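Local coordinates for sensor protein (Vibrio cholerae, PDB 3BY9) that senses C4-dicarboxylates such as succinate through this extracytoplasmic sensor domain and, as a two-component histidine kinase, probably transfers phosphate from ATP to a protein histidine, at residues D28-I33 against V148-S153; Y118-S123 against G129-Y134; V174-S179 against Q203-S208. All blocks are in the same frame, centred on the assembly; numbering follows the deposited sequence.

Interaction 1. Residues D28-I33 against V148-S153; sequences DKYAHI and VKMDLS
Tyr30 lays one face of its ring on the side chain of Met150, present as selenomethionine, and the two side chains cross at about a right angle. Met150 CG sits almost over the middle of the ring, 3.6 Å from the centroid of Tyr30 and only 11° off the ring normal, a CH-pi contact. The selenium lies further out, toward the CD2 and CE2 side: Met150 SE comes within 3.4 Å of Tyr30 CD2, and its line to the centroid is oblique, 38° off the normal. This is a Met-aromatic contact with the methylene over the face. Carrying CG anti to the backbone N (chi1 -171°) brings the Met150 chain over the ring. Val148 approaches Tyr30 differently, with CG1 near the plane of the ring at its edge, 4.2 Å from Tyr30 CD1. Its other branch reaches the far end of the turn, where Val148 CG2 touches Ile33 CG2 at 4.0 Å.

Val148 and Met150 alternate with Lys149 along strand 141-150 of the five-stranded antiparallel sheet, whose 2-1-5-4-3 order is that of a PAS-like sensor domain. One side of the strand thus receives the linker between helices 5-27 and 33-38, while Lys149 points to the other, where its NZ binds succinate. The linker is shaped by a type I turn closed by Ile33 N to Tyr30 O, 3.0 Å. Tyr30 OH is hydrogen-bonded to Gln71 O, which ties down the polar end of the buried ring. Beyond the strand, Asp151 OD2 accepts twice from Ser153: OG donates to its syn lone pair at 2.7 Å, while the capping bond from Ser153 N, 3.0 Å to Asp151 OD2, arrives from above the carboxylate plane.

Interaction 2. Residues Y118-S123 against G129-Y134; sequences YFALGS and GYYYAY. With SIN (succinic acid), chain E.
Tyr131 meets its partners here at the ring edge: Tyr118 O and succinate O1 both lie in the plane of the ring, and Ala120 N and Phe119 CA also border the rim. Tyr106 stacks on this ring. The Tyr130 ring is used the other way, with Tyr118 O over the centre of one face, 3.8 Å above its plane. Phe119 turns its edge to Tyr130 CE1, while Phe119 CB reaches Tyr130 CD1 at 3.8 Å; with CG lodged between the backbone N and the carbonyl carbon (chi1 51°), the Phe119 ring leads off from this contact toward Phe176.

The backbones form an antiparallel pairing. Tyr118 and Tyr131 are a hydrogen-bonded pair, joined by a short, nearly straight bond from Tyr131 N to Tyr118 O (2.7 Å, 173°) and a more bent one from Tyr118 N to Tyr131 O. Phe119 and Tyr130 form the non-hydrogen-bonded pair between these and Ala120 with Gly129, the second doubly bonded pair. On the sheet face of Tyr118, Ala120 and Tyr131, the methyl group of Ala120 packs against Tyr131 CE2 (3.9 Å), flanking the ring beside its hydroxyl. That hydroxyl donates to succinate, with Tyr131 OH 2.7 Å from O1, which Lys149 also binds. The other carboxylate is met just beyond strand 116-121, where Ser123 N gives an almost straight bond to succinate O4, 2.9 Å. Arg104, Tyr106, Thr124 and Ser125 also hydrogen-bond to the ligand. This beta hairpin therefore forms part of the dicarboxylate pocket on the sheet of a PAS-like sensor domain.

Interaction 3. Residues V174-S179 against Q203-S208; sequences VVFMSS and QQYLDS
Two overlapping beta turns after helix 193-202, a type I turn from Gln203 to Leu206 and a type II' turn from Tyr205 to Ser208, present the Tyr205 ring to Val174 and Phe176. The two residues meet the phenol toward its hydroxyl end, Phe176 at CE1 and Val174 at CE2. Phe176 CD1 lies at the Tyr205 ring edge, near its plane, and 3.6 Å from Tyr205 CE1; the same CE1 stands oblique to the Phe176 ring. Val174, whose side chain runs head-on to that of Tyr205, puts CG1 3.9 Å from Tyr205 CE2, obliquely to the ring. Phe176 extends its ring toward the turns because CG is anti to the backbone N (chi1 -179°). Its strand is irregular: Phe176 and Met177 both face Ala168 in a classic beta bulge, where the chain turns a corner beside the edge strand 165-169 of the four-stranded sheet. Tyr205 OH is hydrogen-bonded to Asp170, and Gln204 CG covers part of one ring face. Tyr205 O is held twice, by Ser208 N at 3.0 Å and by Ser208 OG at 2.7 Å, while Gln203 NE2 donates almost straight to Asp207 OD1, bracing the turns.

Interactions 1 and 2, with centres about 9 Å apart, share the five-stranded antiparallel sheet, where strands 128-138 and 141-150 are neighbours joined by backbone hydrogen bonds from Met150 N to Tyr130 O and from Val148 N to Tyr132 O. Residues 118-134 fall between the two segments of interaction 1 in sequence, and interaction 3 follows both. Its centre lies about 12 Å and about 18 Å from those of interactions 2 and 1, beside the second, four-stranded sheet. Gln204 nevertheless hydrogen-bonds to the backbone of Phe119 and Leu121 on edge strand 116-121, and Leu152 packs on Phe176 and Met177. The succinate-binding sheet is thus linked both to the N-terminal helices and to the second half of the domain.

Interaction 1. Residues D28-I33 against V148-S153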
loop_
_atom_site.group_PDB
_atom_site.type_symbol
_atom_site.label_atom_id
_atom_site.label_comp_id
_atom_site.label_asym_id
_atom_site.label_seq_id
_atom_site.Cartn_x
_atom_site.Cartn_y
_atom_site.Cartn_z
ATOM N N ASP A 28 10.678 -4.513 4.915
ATOM C CA ASP A 28 11.204 -5.598 5.780
ATOM C C ASP A 28 11.201 -5.218 7.254
ATOM O O ASP A 28 11.283 -6.097 8.132
ATOM C CB ASP A 28 12.655 -5.967 5.353
ATOM C CG ASP A 28 13.187 -7.198 6.066
ATOM O OD1 ASP A 28 12.587 -8.276 5.893
ATOM O OD2 ASP A 28 14.205 -7.072 6.799
ATOM N N LYS A 29 11.135 -3.926 7.550
ATOM C CA LYS A 29 11.111 -3.498 8.948
ATOM C C LYS A 29 9.728 -3.691 9.566
ATOM O O LYS A 29 9.581 -3.614 10.796
ATOM C CB LYS A 29 11.449 -2.021 9.061
ATOM C CG LYS A 29 12.883 -1.687 8.573
ATOM C CD LYS A 29 13.076 -0.193 8.468
ATOM C CE LYS A 29 14.463 0.122 7.966
ATOM N NZ LYS A 29 14.601 1.568 7.672
ATOM N N TYR A 30 8.731 -3.952 8.732
ATOM C CA TYR A 30 7.350 -4.064 9.238
ATOM C C TYR A 30 6.684 -5.407 8.953
ATOM O O TYR A 30 5.767 -5.842 9.662
ATOM C CB TYR A 30 6.485 -2.980 8.547
ATOM C CG TYR A 30 6.944 -1.588 8.857
ATOM C CD1 TYR A 30 6.465 -0.921 9.946
ATOM C CD2 TYR A 30 7.930 -0.963 8.076
ATOM C CE1 TYR A 30 6.940 0.350 10.301
ATOM C CE2 TYR A 30 8.406 0.301 8.410
ATOM C CZ TYR A 30 7.915 0.950 9.521
ATOM O OH TYR A 30 8.396 2.216 9.882
ATOM N N ALA A 31 7.139 -6.073 7.910
ATOM C CA ALA A 31 6.437 -7.261 7.440
ATOM C C ALA A 31 6.261 -8.405 8.436
ATOM O O ALA A 31 5.289 -9.136 8.346
ATOM C CB ALA A 31 7.159 -7.821 6.182
ATOM N N HIS A 32 7.226 -8.557 9.331
ATOM C CA HIS A 32 7.225 -9.675 10.261
ATOM C C HIS A 32 6.607 -9.274 11.589
ATOM O O HIS A 32 6.495 -10.125 12.467
ATOM C CB HIS A 32 8.676 -10.102 10.564
ATOM C CG HIS A 32 9.545 -8.980 11.074
ATOM N ND1 HIS A 32 9.765 -7.818 10.354
ATOM C CD2 HIS A 32 10.241 -8.831 12.234
ATOM C CE1 HIS A 32 10.556 -7.012 11.041
ATOM N NE2 HIS A 32 10.863 -7.599 12.185
ATOM N N ILE A 33 6.213 -8.017 11.732
ATOM C CA ILE A 33 5.726 -7.605 13.055
ATOM C C ILE A 33 4.385 -8.223 13.446
ATOM O O ILE A 33 4.200 -8.605 14.606
ATOM C CB ILE A 33 5.682 -6.046 13.192
ATOM C CG1 ILE A 33 7.094 -5.440 12.929
ATOM C CG2 ILE A 33 5.166 -5.658 14.589
ATOM C CD1 ILE A 33 8.197 -5.956 13.928
ATOM N N VAL A 148 -0.623 -4.297 10.981
ATOM C CA VAL A 148 0.298 -3.160 11.144
ATOM C C VAL A 148 0.146 -2.359 9.826
ATOM O O VAL A 148 0.238 -2.940 8.752
ATOM C CB VAL A 148 1.742 -3.674 11.249
ATOM C CG1 VAL A 148 2.757 -2.498 11.070
ATOM C CG2 VAL A 148 1.968 -4.237 12.671
ATOM N N LYS A 149 -0.068 -1.046 9.927
ATOM C CA LYS A 149 -0.173 -0.174 8.752
ATOM C C LYS A 149 1.035 0.746 8.760
ATOM O O LYS A 149 1.309 1.407 9.753
ATOM C CB LYS A 149 -1.453 0.659 8.829
ATOM C CG LYS A 149 -1.597 1.655 7.682
ATOM C CD LYS A 149 -2.815 2.577 7.948
ATOM C CE LYS A 149 -2.965 3.587 6.763
ATOM N NZ LYS A 149 -4.115 4.523 7.092
HETATM N N MSE A 150 1.720 0.762 7.620
HETATM C CA MSE A 150 2.943 1.564 7.433
HETATM C C MSE A 150 2.640 2.753 6.542
HETATM O O MSE A 150 2.002 2.603 5.504
HETATM C CB MSE A 150 4.054 0.699 6.747
HETATM C CG MSE A 150 5.392 1.412 6.722
HETATM SE SE MSE A 150 6.530 0.515 5.357
HETATM C CE MSE A 150 5.605 1.210 3.768
ATOM N N ASP A 151 3.119 3.933 6.946
ATOM C CA ASP A 151 2.960 5.166 6.167
ATOM C C ASP A 151 3.916 4.978 4.991
ATOM O O ASP A 151 4.946 4.309 5.128
ATOM C CB ASP A 151 3.416 6.338 7.053
ATOM C CG ASP A 151 3.333 7.676 6.364
ATOM O OD1 ASP A 151 2.198 8.183 6.176
ATOM O OD2 ASP A 151 4.411 8.223 6.020
ATOM N N LEU A 152 3.595 5.606 3.869
ATOM C CA LEU A 152 4.416 5.476 2.648
ATOM C C LEU A 152 5.505 6.516 2.463
ATOM O O LEU A 152 6.260 6.452 1.487
ATOM C CB LEU A 152 3.525 5.569 1.446
ATOM C CG LEU A 152 2.384 4.565 1.511
ATOM C CD1 LEU A 152 1.542 4.713 0.274
ATOM C CD2 LEU A 152 2.935 3.152 1.603
ATOM N N SER A 153 5.596 7.489 3.352
ATOM C CA SER A 153 6.607 8.549 3.175
ATOM C C SER A 153 8.040 8.103 3.045
ATOM O O SER A 153 8.761 8.615 2.191
ATOM C CB SER A 153 6.531 9.566 4.324
ATOM O OG SER A 153 5.241 10.147 4.344
#

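Interaction 2. Residues Y118-S123 against G129-Y134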
loop_
_atom_site.group_PDB
_atom_site.type_symbol
_atom_site.label_atom_id
_atom_site.label_comp_id
_atom_site.label_asym_id
_atom_site.label_seq_id
_atom_site.Cartn_x
_atom_site.Cartn_y
_atom_site.Cartn_z
ATOM N N TYR A 118 -1.456 -5.715 1.839
ATOM C CA TYR A 118 -2.384 -4.970 0.998
ATOM C C TYR A 118 -1.998 -3.502 1.026
ATOM O O TYR A 118 -1.279 -3.086 1.905
ATOM C CB TYR A 118 -3.787 -5.080 1.628
ATOM C CG TYR A 118 -4.939 -4.577 0.757
ATOM C CD1 TYR A 118 -5.211 -5.184 -0.500
ATOM C CD2 TYR A 118 -5.783 -3.567 1.207
ATOM C CE1 TYR A 118 -6.291 -4.778 -1.271
ATOM C CE2 TYR A 118 -6.891 -3.146 0.449
ATOM C CZ TYR A 118 -7.126 -3.768 -0.788
ATOM O OH TYR A 118 -8.242 -3.403 -1.499
ATOM N N PHE A 119 -2.439 -2.718 0.036
ATOM C CA PHE A 119 -2.167 -1.267 0.113
ATOM C C PHE A 119 -3.492 -0.598 -0.199
ATOM O O PHE A 119 -4.309 -1.156 -0.945
ATOM C CB PHE A 119 -1.044 -0.818 -0.879
ATOM C CG PHE A 119 -1.258 -1.266 -2.295
ATOM C CD1 PHE A 119 -2.042 -0.518 -3.162
ATOM C CD2 PHE A 119 -0.698 -2.453 -2.751
ATOM C CE1 PHE A 119 -2.267 -0.958 -4.493
ATOM C CE2 PHE A 119 -0.925 -2.890 -4.067
ATOM C CZ PHE A 119 -1.711 -2.131 -4.925
ATOM N N ALA A 120 -3.735 0.570 0.398
ATOM C CA ALA A 120 -5.002 1.220 0.198
ATOM C C ALA A 120 -4.987 2.628 0.737
ATOM O O ALA A 120 -4.061 3.030 1.445
ATOM C CB ALA A 120 -6.083 0.462 0.987
ATOM N N LEU A 121 -6.080 3.335 0.411
ATOM C CA LEU A 121 -6.325 4.655 1.010
ATOM C C LEU A 121 -7.152 4.361 2.256
ATOM O O LEU A 121 -8.226 3.765 2.165
ATOM C CB LEU A 121 -7.142 5.540 0.041
ATOM C CG LEU A 121 -7.607 6.865 0.683
ATOM C CD1 LEU A 121 -6.419 7.767 1.039
ATOM C CD2 LEU A 121 -8.477 7.620 -0.338
ATOM N N GLY A 122 -6.625 4.718 3.438
ATOM C CA GLY A 122 -7.284 4.447 4.707
ATOM C C GLY A 122 -8.658 5.077 4.871
ATOM O O GLY A 122 -8.821 6.273 4.685
ATOM N N SER A 123 -9.625 4.255 5.302
ATOM C CA SER A 123 -11.002 4.701 5.432
ATOM C C SER A 123 -11.313 5.583 6.617
ATOM O O SER A 123 -12.231 6.398 6.550
ATOM C CB SER A 123 -11.939 3.496 5.473
ATOM O OG SER A 123 -11.767 2.798 6.686
ATOM N N GLY A 129 -1.672 3.681 3.087
ATOM C CA GLY A 129 -0.799 2.843 3.863
ATOM C C GLY A 129 -0.517 1.523 3.181
ATOM O O GLY A 129 -1.177 1.154 2.191
ATOM N N TYR A 130 0.516 0.847 3.676
ATOM C CA TYR A 130 0.788 -0.506 3.232
ATOM C C TYR A 130 0.417 -1.306 4.510
ATOM O O TYR A 130 0.921 -1.019 5.597
ATOM C CB TYR A 130 2.261 -0.712 2.933
ATOM C CG TYR A 130 2.457 -1.942 2.091
ATOM C CD1 TYR A 130 2.271 -1.901 0.722
ATOM C CD2 TYR A 130 2.703 -3.176 2.698
ATOM C CE1 TYR A 130 2.303 -3.062 -0.060
ATOM C CE2 TYR A 130 2.748 -4.340 1.939
ATOM C CZ TYR A 130 2.545 -4.287 0.575
ATOM O OH TYR A 130 2.512 -5.469 -0.154
ATOM N N TYR A 131 -0.382 -2.359 4.342
ATOM C CA TYR A 131 -0.880 -3.122 5.473
ATOM C C TYR A 131 -0.375 -4.541 5.502
ATOM O O TYR A 131 -0.380 -5.213 4.457
ATOM C CB TYR A 131 -2.427 -3.198 5.408
ATOM C CG TYR A 131 -3.155 -1.857 5.419
ATOM C CD1 TYR A 131 -3.861 -1.434 6.530
ATOM C CD2 TYR A 131 -3.197 -1.048 4.272
ATOM C CE1 TYR A 131 -4.600 -0.233 6.529
ATOM C CE2 TYR A 131 -3.939 0.144 4.267
ATOM C CZ TYR A 131 -4.622 0.538 5.377
ATOM O OH TYR A 131 -5.317 1.725 5.382
ATOM N N TYR A 132 0.084 -4.983 6.690
ATOM C CA TYR A 132 0.469 -6.395 6.869
ATOM C C TYR A 132 -0.484 -6.968 7.925
ATOM O O TYR A 132 -0.700 -6.346 8.976
ATOM C CB TYR A 132 1.894 -6.510 7.402
ATOM C CG TYR A 132 2.927 -6.264 6.314
ATOM C CD1 TYR A 132 3.177 -7.241 5.355
ATOM C CD2 TYR A 132 3.623 -5.076 6.275
ATOM C CE1 TYR A 132 4.141 -7.034 4.356
ATOM C CE2 TYR A 132 4.592 -4.846 5.295
ATOM C CZ TYR A 132 4.839 -5.814 4.366
ATOM O OH TYR A 132 5.831 -5.586 3.446
ATOM N N ALA A 133 -1.026 -8.160 7.680
ATOM C CA ALA A 133 -1.972 -8.739 8.638
ATOM C C ALA A 133 -1.619 -10.198 8.896
ATOM O O ALA A 133 -0.959 -10.866 8.060
ATOM C CB ALA A 133 -3.408 -8.627 8.065
ATOM N N TYR A 134 -2.009 -10.683 10.066
ATOM C CA TYR A 134 -1.656 -12.069 10.411
ATOM C C TYR A 134 -2.725 -12.589 11.360
ATOM O O TYR A 134 -3.238 -11.860 12.200
ATOM C CB TYR A 134 -0.290 -12.064 11.138
ATOM C CG TYR A 134 0.403 -13.400 11.097
ATOM C CD1 TYR A 134 1.237 -13.741 10.020
ATOM C CD2 TYR A 134 0.221 -14.330 12.119
ATOM C CE1 TYR A 134 1.856 -14.988 9.977
ATOM C CE2 TYR A 134 0.851 -15.575 12.071
ATOM C CZ TYR A 134 1.663 -15.895 10.994
ATOM O OH TYR A 134 2.270 -17.171 10.923
HETATM C C1 SIN E . -7.427 3.306 8.049
HETATM O O1 SIN E . -6.310 2.892 7.588
HETATM O O2 SIN E . -7.730 4.532 8.052
HETATM C C2 SIN E . -8.459 2.320 8.608
HETATM C C3 SIN E . -8.181 0.875 8.156
HETATM C C4 SIN E . -8.539 0.617 6.705
HETATM O O3 SIN E . -8.331 -0.543 6.234
HETATM O O4 SIN E . -9.000 1.561 6.001
#

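Interaction 3. Residues V174-S179 against Q203-S208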
loop_
_atom_site.group_PDB
_atom_site.type_symbol
_atom_site.label_atom_id
_atom_site.label_comp_id
_atom_site.label_asym_id
_atom_site.label_seq_id
_atom_site.Cartn_x
_atom_site.Cartn_y
_atom_site.Cartn_z
ATOM N N VAL A 174 -3.593 2.150 -11.817
ATOM C CA VAL A 174 -3.814 3.333 -10.987
ATOM C C VAL A 174 -2.486 3.636 -10.241
ATOM O O VAL A 174 -1.822 2.730 -9.691
ATOM C CB VAL A 174 -4.943 3.108 -9.944
ATOM C CG1 VAL A 174 -5.085 4.354 -9.035
ATOM C CG2 VAL A 174 -6.285 2.868 -10.682
ATOM N N VAL A 175 -2.113 4.915 -10.226
ATOM C CA VAL A 175 -0.892 5.378 -9.549
ATOM C C VAL A 175 -1.155 5.471 -8.051
ATOM O O VAL A 175 -1.954 6.286 -7.606
ATOM C CB VAL A 175 -0.461 6.750 -10.133
ATOM C CG1 VAL A 175 0.740 7.276 -9.373
ATOM C CG2 VAL A 175 -0.061 6.555 -11.619
ATOM N N PHE A 176 -0.500 4.589 -7.271
ATOM C CA PHE A 176 -0.680 4.548 -5.820
ATOM C C PHE A 176 0.445 5.293 -5.092
ATOM O O PHE A 176 0.213 5.793 -3.998
ATOM C CB PHE A 176 -0.731 3.095 -5.342
ATOM C CG PHE A 176 -0.927 2.976 -3.888
ATOM C CD1 PHE A 176 -2.094 3.439 -3.306
ATOM C CD2 PHE A 176 0.078 2.476 -3.090
ATOM C CE1 PHE A 176 -2.273 3.414 -1.910
ATOM C CE2 PHE A 176 -0.075 2.440 -1.691
ATOM C CZ PHE A 176 -1.256 2.914 -1.108
HETATM N N MSE A 177 1.661 5.332 -5.675
HETATM C CA MSE A 177 2.790 6.111 -5.105
HETATM C C MSE A 177 3.409 6.839 -6.279
HETATM O O MSE A 177 3.367 6.356 -7.389
HETATM C CB MSE A 177 3.853 5.205 -4.452
HETATM C CG MSE A 177 3.326 4.643 -3.164
HETATM SE SE MSE A 177 4.687 3.630 -2.222
HETATM C CE MSE A 177 4.836 2.161 -3.319
ATOM N N SER A 178 4.011 7.998 -6.028
ATOM C CA SER A 178 4.637 8.693 -7.156
ATOM C C SER A 178 5.535 9.814 -6.627
ATOM O O SER A 178 5.311 10.307 -5.527
ATOM C CB SER A 178 3.557 9.353 -7.978
ATOM O OG SER A 178 4.161 10.055 -9.080
ATOM N N SER A 179 6.551 10.187 -7.408
ATOM C CA SER A 179 7.340 11.357 -7.040
ATOM C C SER A 179 6.605 12.625 -7.520
ATOM O O SER A 179 7.049 13.744 -7.227
ATOM C CB SER A 179 8.761 11.261 -7.630
ATOM O OG SER A 179 8.774 11.168 -9.072
ATOM N N GLN A 203 -13.284 -0.581 -3.059
ATOM C CA GLN A 203 -13.032 0.406 -2.019
ATOM C C GLN A 203 -11.560 0.548 -1.638
ATOM O O GLN A 203 -11.256 1.197 -0.625
ATOM C CB GLN A 203 -13.888 0.142 -0.756
ATOM C CG GLN A 203 -15.389 0.518 -0.948
ATOM C CD GLN A 203 -15.658 2.031 -0.982
ATOM O OE1 GLN A 203 -15.450 2.755 -0.003
ATOM N NE2 GLN A 203 -16.139 2.509 -2.127
ATOM N N GLN A 204 -10.685 0.021 -2.492
ATOM C CA GLN A 204 -9.243 0.124 -2.271
ATOM C C GLN A 204 -8.844 1.591 -2.169
ATOM O O GLN A 204 -7.969 1.919 -1.362
ATOM C CB GLN A 204 -8.470 -0.539 -3.397
ATOM C CG GLN A 204 -6.932 -0.616 -3.126
ATOM C CD GLN A 204 -6.281 -1.687 -3.971
ATOM O OE1 GLN A 204 -6.793 -2.032 -5.053
ATOM N NE2 GLN A 204 -5.143 -2.221 -3.511
ATOM N N TYR A 205 -9.486 2.453 -2.977
ATOM C CA TYR A 205 -9.231 3.907 -2.917
ATOM C C TYR A 205 -10.526 4.618 -2.492
ATOM O O TYR A 205 -10.778 5.764 -2.902
ATOM C CB TYR A 205 -8.754 4.447 -4.280
ATOM C CG TYR A 205 -7.605 3.643 -4.821
ATOM C CD1 TYR A 205 -6.394 3.557 -4.114
ATOM C CD2 TYR A 205 -7.747 2.883 -5.963
ATOM C CE1 TYR A 205 -5.366 2.724 -4.547
ATOM C CE2 TYR A 205 -6.750 2.066 -6.398
ATOM C CZ TYR A 205 -5.546 1.986 -5.684
ATOM O OH TYR A 205 -4.534 1.184 -6.132
ATOM N N LEU A 206 -11.293 3.962 -1.624
ATOM C CA LEU A 206 -12.550 4.493 -1.114
ATOM C C LEU A 206 -13.408 4.958 -2.306
ATOM O O LEU A 206 -13.541 4.189 -3.289
ATOM C CB LEU A 206 -12.295 5.618 -0.134
ATOM C CG LEU A 206 -11.299 5.200 0.996
ATOM C CD1 LEU A 206 -11.064 6.299 2.006
ATOM C CD2 LEU A 206 -11.799 3.948 1.704
ATOM N N ASP A 207 -13.969 6.175 -2.215
ATOM C CA ASP A 207 -14.804 6.713 -3.314
ATOM C C ASP A 207 -14.033 7.716 -4.182
ATOM O O ASP A 207 -14.622 8.641 -4.789
ATOM C CB ASP A 207 -16.033 7.443 -2.763
ATOM C CG ASP A 207 -16.944 6.557 -1.954
ATOM O OD1 ASP A 207 -17.088 5.367 -2.289
ATOM O OD2 ASP A 207 -17.567 7.076 -0.997
ATOM N N SER A 208 -12.730 7.533 -4.261
ATOM C CA SER A 208 -11.901 8.434 -5.035
ATOM C C SER A 208 -12.241 8.403 -6.484
ATOM O O SER A 208 -12.449 7.334 -7.062
ATOM C CB SER A 208 -10.389 8.059 -4.947
ATOM O OG SER A 208 -9.898 8.166 -3.634
#